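Local coordinates for protein glycerophosphoryl diester phosphodiesterase (Parabacteroides distasonis, PDB 3MZ2) that probably hydrolyses glycerophosphodiesters to release an alcohol and glycerol phosphate, and has a TIM-barrel fold, at residues Arg127-Lys132 / Glu157-Ile162; Leu150-Gln155 / Pro178-Glu183. All coordinates share one frame; numbering follows the deposited sequence. Where two conformers were deposited one is given.

Interaction 1: residues Arg127-Lys132 / Glu157-Ile162; sequences RWARGK and EPYVMI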
loop_
_atom_site.group_PDB
_atom_site.type_symbol
_atom_site.label_atom_id
_atom_site.label_comp_id
_atom_site.label_asym_id
_atom_site.label_seq_id
_atom_site.Cartn_x
_atom_site.Cartn_y
_atom_site.Cartn_z
ATOM N N ARG A 127 5.909 -1.583 -24.070
ATOM C CA ARG A 127 6.268 -1.665 -25.492
ATOM C C ARG A 127 5.685 -2.913 -26.152
ATOM O O ARG A 127 5.165 -2.867 -27.270
ATOM C CB ARG A 127 7.790 -1.654 -25.669
ATOM C CG ARG A 127 8.446 -0.307 -25.347
ATOM C CD ARG A 127 9.846 -0.185 -26.001
ATOM N NE ARG A 127 9.785 -0.490 -27.423
ATOM C CZ ARG A 127 10.791 -1.003 -28.120
ATOM N NH1 ARG A 127 11.952 -1.238 -27.523
ATOM N NH2 ARG A 127 10.636 -1.262 -29.416
ATOM N N TRP A 128 5.734 -4.023 -25.437
ATOM C CA TRP A 128 5.159 -5.290 -25.902
ATOM C C TRP A 128 3.643 -5.292 -25.944
ATOM O O TRP A 128 3.036 -5.843 -26.835
ATOM C CB TRP A 128 5.626 -6.403 -24.975
ATOM C CG TRP A 128 4.969 -7.724 -25.269
ATOM C CD1 TRP A 128 5.336 -8.629 -26.245
ATOM C CD2 TRP A 128 3.815 -8.258 -24.642
ATOM N NE1 TRP A 128 4.474 -9.705 -26.233
ATOM C CE2 TRP A 128 3.524 -9.491 -25.267
ATOM C CE3 TRP A 128 2.980 -7.820 -23.601
ATOM C CZ2 TRP A 128 2.441 -10.312 -24.852
ATOM C CZ3 TRP A 128 1.882 -8.623 -23.221
ATOM C CH2 TRP A 128 1.632 -9.839 -23.858
ATOM N N ALA A 129 3.022 -4.641 -24.982
ATOM C CA ALA A 129 1.569 -4.706 -24.858
ATOM C C ALA A 129 0.845 -3.954 -25.987
ATOM O O ALA A 129 -0.292 -4.290 -26.317
ATOM C CB ALA A 129 1.138 -4.180 -23.491
ATOM N N ARG A 130 1.467 -2.908 -26.529
ATOM C CA ARG A 130 0.814 -2.048 -27.515
ATOM C C ARG A 130 0.331 -2.887 -28.701
ATOM O O ARG A 130 1.154 -3.522 -29.377
ATOM C CB ARG A 130 1.790 -0.979 -28.003
ATOM C CG ARG A 130 1.169 0.154 -28.834
ATOM C CD ARG A 130 2.273 1.105 -29.313
ATOM N NE ARG A 130 1.881 2.057 -30.350
ATOM C CZ ARG A 130 2.751 2.849 -30.977
ATOM N NH1 ARG A 130 4.044 2.791 -30.663
ATOM N NH2 ARG A 130 2.332 3.701 -31.906
ATOM N N GLY A 131 -0.982 -2.891 -28.954
ATOM C CA GLY A 131 -1.552 -3.671 -30.066
ATOM C C GLY A 131 -1.860 -5.123 -29.765
ATOM O O GLY A 131 -2.328 -5.862 -30.659
ATOM N N LYS A 132 -1.550 -5.561 -28.539
ATOM C CA LYS A 132 -1.847 -6.913 -28.105
ATOM C C LYS A 132 -2.833 -7.002 -26.942
ATOM O O LYS A 132 -3.687 -7.886 -26.925
ATOM C CB LYS A 132 -0.586 -7.651 -27.709
ATOM C CG LYS A 132 0.460 -7.716 -28.784
ATOM C CD LYS A 132 1.648 -8.510 -28.297
ATOM C CE LYS A 132 2.789 -8.423 -29.290
ATOM N NZ LYS A 132 3.534 -7.091 -29.399
ATOM N N GLU A 157 -1.999 5.831 -22.899
ATOM C CA GLU A 157 -3.367 5.784 -22.323
ATOM C C GLU A 157 -4.295 4.731 -22.873
ATOM O O GLU A 157 -5.135 4.213 -22.105
ATOM C CB GLU A 157 -4.068 7.118 -22.417
ATOM C CG GLU A 157 -3.284 8.327 -21.814
ATOM C CD GLU A 157 -2.491 9.132 -22.841
ATOM O OE1 GLU A 157 -1.981 8.554 -23.836
ATOM O OE2 GLU A 157 -2.359 10.372 -22.651
ATOM N N PRO A 158 -4.200 4.419 -24.186
ATOM C CA PRO A 158 -5.109 3.371 -24.684
ATOM C C PRO A 158 -4.812 1.941 -24.254
ATOM O O PRO A 158 -5.591 1.029 -24.571
ATOM C CB PRO A 158 -4.947 3.473 -26.217
ATOM C CG PRO A 158 -4.449 4.877 -26.456
ATOM C CD PRO A 158 -3.587 5.200 -25.281
ATOM N N TYR A 159 -3.679 1.700 -23.596
ATOM C CA TYR A 159 -3.283 0.340 -23.259
ATOM C C TYR A 159 -2.625 0.181 -21.891
ATOM O O TYR A 159 -2.150 -0.906 -21.569
ATOM C CB TYR A 159 -2.427 -0.329 -24.350
ATOM C CG TYR A 159 -1.188 0.413 -24.763
ATOM C CD1 TYR A 159 -1.253 1.476 -25.691
ATOM C CD2 TYR A 159 0.098 -0.036 -24.370
ATOM C CE1 TYR A 159 -0.110 2.149 -26.073
ATOM C CE2 TYR A 159 1.233 0.622 -24.779
ATOM C CZ TYR A 159 1.138 1.720 -25.598
ATOM O OH TYR A 159 2.286 2.352 -26.003
ATOM N N VAL A 160 -2.583 1.235 -21.097
ATOM C CA VAL A 160 -2.037 1.128 -19.726
ATOM C C VAL A 160 -3.023 1.831 -18.800
ATOM O O VAL A 160 -3.159 3.061 -18.845
ATOM C CB VAL A 160 -0.628 1.741 -19.617
ATOM C CG1 VAL A 160 -0.033 1.525 -18.175
ATOM C CG2 VAL A 160 0.321 1.216 -20.691
HETATM N N MSE A 161 -3.743 1.051 -17.993
HETATM C CA MSE A 161 -4.762 1.555 -17.063
HETATM C C MSE A 161 -4.157 1.676 -15.680
HETATM O O MSE A 161 -3.137 1.016 -15.393
HETATM C CB MSE A 161 -5.980 0.613 -16.978
HETATM C CG MSE A 161 -6.742 0.577 -18.250
HETATM SE SE MSE A 161 -7.984 -0.929 -18.353
HETATM C CE MSE A 161 -9.149 -0.563 -16.816
ATOM N N ILE A 162 -4.808 2.450 -14.827
ATOM C CA ILE A 162 -4.298 2.697 -13.458
ATOM C C ILE A 162 -5.312 2.179 -12.441
ATOM O O ILE A 162 -6.476 2.500 -12.526
ATOM C CB ILE A 162 -4.061 4.203 -13.228
ATOM C CG1 ILE A 162 -3.102 4.759 -14.301
ATOM C CG2 ILE A 162 -3.484 4.451 -11.798
ATOM C CD1 ILE A 162 -3.150 6.316 -14.451
#
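Arg130 lays the aliphatic part of its side chain across one face of the Tyr159 ring, at an end of the TIM barrel where helix 122-129 has just finished and strand 160-164 is about to begin. Arg130 is the first residue to leave helical backbone angles, and its CA lies 6.4 Å from that of Tyr159. From there CB stands over the ring, 3.9 Å from its centroid and 24° off the normal, a CH-pi contact displaced toward the rim. CG continues over the same face, 3.6 Å from Tyr159 CZ. CD has moved on to the phenol oxygen, lying 3.5 Å from Tyr159 OH. Because CG is anti to the backbone N (chi1 -169°) and the chain stays extended as far as NE, the arginine runs outward past the hydroxyl instead of folding back over the ring. Its guanidinium plane ends only 8° from that of the ring, and the exposed side chain lies near a bound tetraethylene glycol, probably from the crystallisation liquor.

Tyr159 holds CG between its backbone N and carbonyl carbon, a setting that presents the ring to the helix end. The inner edge of the contact is apolar, with Ala129 CB 4.4 Å from Tyr159 CD2, and Ile126 of the same helix also touches the tyrosine. The helix end itself is tied by its own turn: Lys132 N bonds to Ala129 O, and Lys132 lays CD over a face of the Trp128 indole while its NZ donates to a lone pair of Trp128 O, 2.9 Å away.

Interaction 2: residues Leu150-Gln155 / Pro178-Glu183; sequences LITDMQ and PNFMFE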
loop_
_atom_site.group_PDB
_atom_site.type_symbol
_atom_site.label_atom_id
_atom_site.label_comp_id
_atom_site.label_asym_id
_atom_site.label_seq_id
_atom_site.Cartn_x
_atom_site.Cartn_y
_atom_site.Cartn_z
ATOM N N LEU A 150 4.735 8.867 -16.848
ATOM C CA LEU A 150 5.221 7.815 -17.749
ATOM C C LEU A 150 4.157 7.468 -18.782
ATOM O O LEU A 150 4.439 7.386 -19.955
ATOM C CB LEU A 150 5.589 6.542 -16.986
ATOM C CG LEU A 150 6.196 5.413 -17.845
ATOM C CD1 LEU A 150 7.461 5.848 -18.557
ATOM C CD2 LEU A 150 6.480 4.196 -16.948
ATOM N N ILE A 151 2.919 7.243 -18.327
ATOM C CA ILE A 151 1.839 6.865 -19.266
ATOM C C ILE A 151 1.548 8.020 -20.269
ATOM O O ILE A 151 1.413 7.804 -21.493
ATOM C CB ILE A 151 0.552 6.486 -18.528
ATOM C CG1 ILE A 151 0.814 5.241 -17.682
ATOM C CG2 ILE A 151 -0.583 6.195 -19.507
ATOM C CD1 ILE A 151 -0.349 4.907 -16.661
ATOM N N THR A 152 1.498 9.259 -19.757
ATOM C CA THR A 152 1.229 10.414 -20.563
ATOM C C THR A 152 2.334 10.649 -21.577
ATOM O O THR A 152 2.074 10.862 -22.768
ATOM C CB THR A 152 0.987 11.673 -19.736
ATOM O OG1 THR A 152 -0.079 11.403 -18.825
ATOM C CG2 THR A 152 0.585 12.895 -20.637
ATOM N N ASP A 153 3.583 10.619 -21.103
ATOM C CA ASP A 153 4.747 10.909 -21.981
ATOM C C ASP A 153 4.851 9.881 -23.119
ATOM O O ASP A 153 5.281 10.206 -24.225
ATOM C CB ASP A 153 6.069 10.850 -21.210
ATOM C CG ASP A 153 6.269 12.022 -20.194
ATOM O OD1 ASP A 153 5.451 12.964 -20.091
ATOM O OD2 ASP A 153 7.289 11.954 -19.483
HETATM N N MSE A 154 4.428 8.651 -22.846
HETATM C CA MSE A 154 4.527 7.509 -23.770
HETATM C C MSE A 154 3.295 7.405 -24.671
HETATM O O MSE A 154 3.248 6.534 -25.562
HETATM C CB MSE A 154 4.655 6.179 -22.999
HETATM C CG MSE A 154 5.941 6.032 -22.206
HETATM SE SE MSE A 154 6.186 4.261 -21.482
HETATM C CE MSE A 154 6.471 3.281 -23.159
ATOM N N GLN A 155 2.300 8.264 -24.427
ATOM C CA GLN A 155 1.008 8.221 -25.149
ATOM C C GLN A 155 0.427 6.821 -25.038
ATOM O O GLN A 155 -0.177 6.337 -25.974
ATOM C CB GLN A 155 1.139 8.735 -26.596
ATOM C CG GLN A 155 1.829 10.113 -26.653
ATOM C CD GLN A 155 2.054 10.660 -28.076
ATOM O OE1 GLN A 155 2.854 11.562 -28.271
ATOM N NE2 GLN A 155 1.329 10.161 -29.021
ATOM N N PRO A 178 -7.056 13.636 -18.390
ATOM C CA PRO A 178 -8.414 13.063 -18.456
ATOM C C PRO A 178 -8.639 11.953 -19.448
ATOM O O PRO A 178 -9.767 11.458 -19.581
ATOM C CB PRO A 178 -9.275 14.283 -18.848
ATOM C CG PRO A 178 -8.344 15.136 -19.600
ATOM C CD PRO A 178 -7.048 15.035 -18.851
ATOM N N ASN A 179 -7.598 11.568 -20.176
ATOM C CA ASN A 179 -7.657 10.421 -21.056
ATOM C C ASN A 179 -7.273 9.125 -20.348
ATOM O O ASN A 179 -7.313 8.063 -20.944
ATOM C CB ASN A 179 -6.767 10.661 -22.268
ATOM C CG ASN A 179 -7.323 11.754 -23.200
ATOM O OD1 ASN A 179 -8.545 11.898 -23.363
ATOM N ND2 ASN A 179 -6.451 12.574 -23.713
ATOM N N PHE A 180 -6.912 9.181 -19.067
ATOM C CA PHE A 180 -6.616 7.939 -18.362
ATOM C C PHE A 180 -7.873 7.071 -18.167
ATOM O O PHE A 180 -8.992 7.575 -17.946
ATOM C CB PHE A 180 -6.068 8.218 -16.982
ATOM C CG PHE A 180 -4.654 8.754 -16.907
ATOM C CD1 PHE A 180 -3.636 8.335 -17.766
ATOM C CD2 PHE A 180 -4.323 9.614 -15.870
ATOM C CE1 PHE A 180 -2.349 8.869 -17.650
ATOM C CE2 PHE A 180 -3.055 10.110 -15.720
ATOM C CZ PHE A 180 -2.070 9.732 -16.585
HETATM N N MSE A 181 -7.669 5.765 -18.198
HETATM C CA MSE A 181 -8.711 4.784 -17.890
HETATM C C MSE A 181 -8.348 4.101 -16.587
HETATM O O MSE A 181 -7.177 3.784 -16.385
HETATM C CB MSE A 181 -8.815 3.799 -19.028
HETATM C CG MSE A 181 -9.784 2.658 -18.935
HETATM SE SE MSE A 181 -11.552 3.236 -19.530
HETATM C CE MSE A 181 -12.572 2.141 -18.308
ATOM N N PHE A 182 -9.348 3.821 -15.747
ATOM C CA PHE A 182 -9.115 3.290 -14.424
ATOM C C PHE A 182 -9.690 1.901 -14.193
ATOM O O PHE A 182 -10.802 1.595 -14.684
ATOM C CB PHE A 182 -9.729 4.241 -13.392
ATOM C CG PHE A 182 -9.119 5.597 -13.433
ATOM C CD1 PHE A 182 -7.805 5.778 -13.041
ATOM C CD2 PHE A 182 -9.839 6.673 -13.902
ATOM C CE1 PHE A 182 -7.217 7.025 -13.113
ATOM C CE2 PHE A 182 -9.262 7.946 -14.003
ATOM C CZ PHE A 182 -7.975 8.138 -13.570
ATOM N N GLU A 183 -8.965 1.122 -13.379
ATOM C CA GLU A 183 -9.591 0.024 -12.630
ATOM C C GLU A 183 -9.851 0.602 -11.220
ATOM O O GLU A 183 -8.929 0.926 -10.516
ATOM C CB GLU A 183 -8.690 -1.212 -12.544
ATOM C CG GLU A 183 -9.340 -2.268 -11.665
ATOM C CD GLU A 183 -8.491 -3.467 -11.412
ATOM O OE1 GLU A 183 -8.089 -4.125 -12.409
ATOM O OE2 GLU A 183 -8.319 -3.769 -10.212
#
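The Phe180 ring turns CE1 and CZ toward two consecutive residues of the last helical turn, Ile151 and Thr152. Ile151 comes to the rim of the ring, near its plane: the methyl CG2 is 3.7 Å from Phe180 CE1, and CB of the same isoleucine follows at 3.9 Å from CE1. Thr152 brings its hydroxyl, with OG1 3.4 Å from Phe180 CZ, an approach oblique to the ring, and the two side chains cross at about a right angle. Phe180 CG lies beside the backbone N, anti to the carbonyl carbon (chi1 -73°), which swings the ring tip back toward the helix although the CA-CB bond itself does not aim there.

The ring thus fills the seam between helix 144-153 and the approach to strand 182-185, two elements of the beta/alpha barrel; Phe173 of helix 167-176, Ile162 of strand 160-164 and Glu157 also touch it. Were the ring replaced by an alanine, a gap would probably open beside Ile151 CG2 and Thr152 OG1, and the packing that joins this helix end to Phe173 would be lost.

Further out, the Thr152 hydroxyl is occupied by polar partners, being hydrogen-bonded to Ala148 O one turn back in its own helix and to Asn177 ND2, so its meeting with the ring is simple packing. Asn177 OD1 accepts from Asn179 N, in the residue before Phe180, while Phe180 O bonds to His204 ND1. The helix closes in a Schellman motif, where Gln155 takes positive phi and its N bonds to Thr152 O at 3.1 Å.

Overall arrangement
From the N terminus the chain first reaches the end of helix 122-129, which opens interaction 1, then runs through strand 135-137 and helix 144-153, whose end opens interaction 2. Residues 157-162 then close the loop of interaction 1, and helix 167-176 leads to residues 178-183, which close that of interaction 2. The two loops therefore cross, their segments alternating, with centres about 10 Å apart. Strands 160-164 and 182-185 are parallel neighbours in the barrel sheet and join the two contacts directly: Ile162 N to Met181 O at 3.1 Å and Ile162 O to Glu183 N at 3.0 Å are probable hydrogen bonds. Two successive helix ends are thus tied to the loops that lead into two adjacent strands.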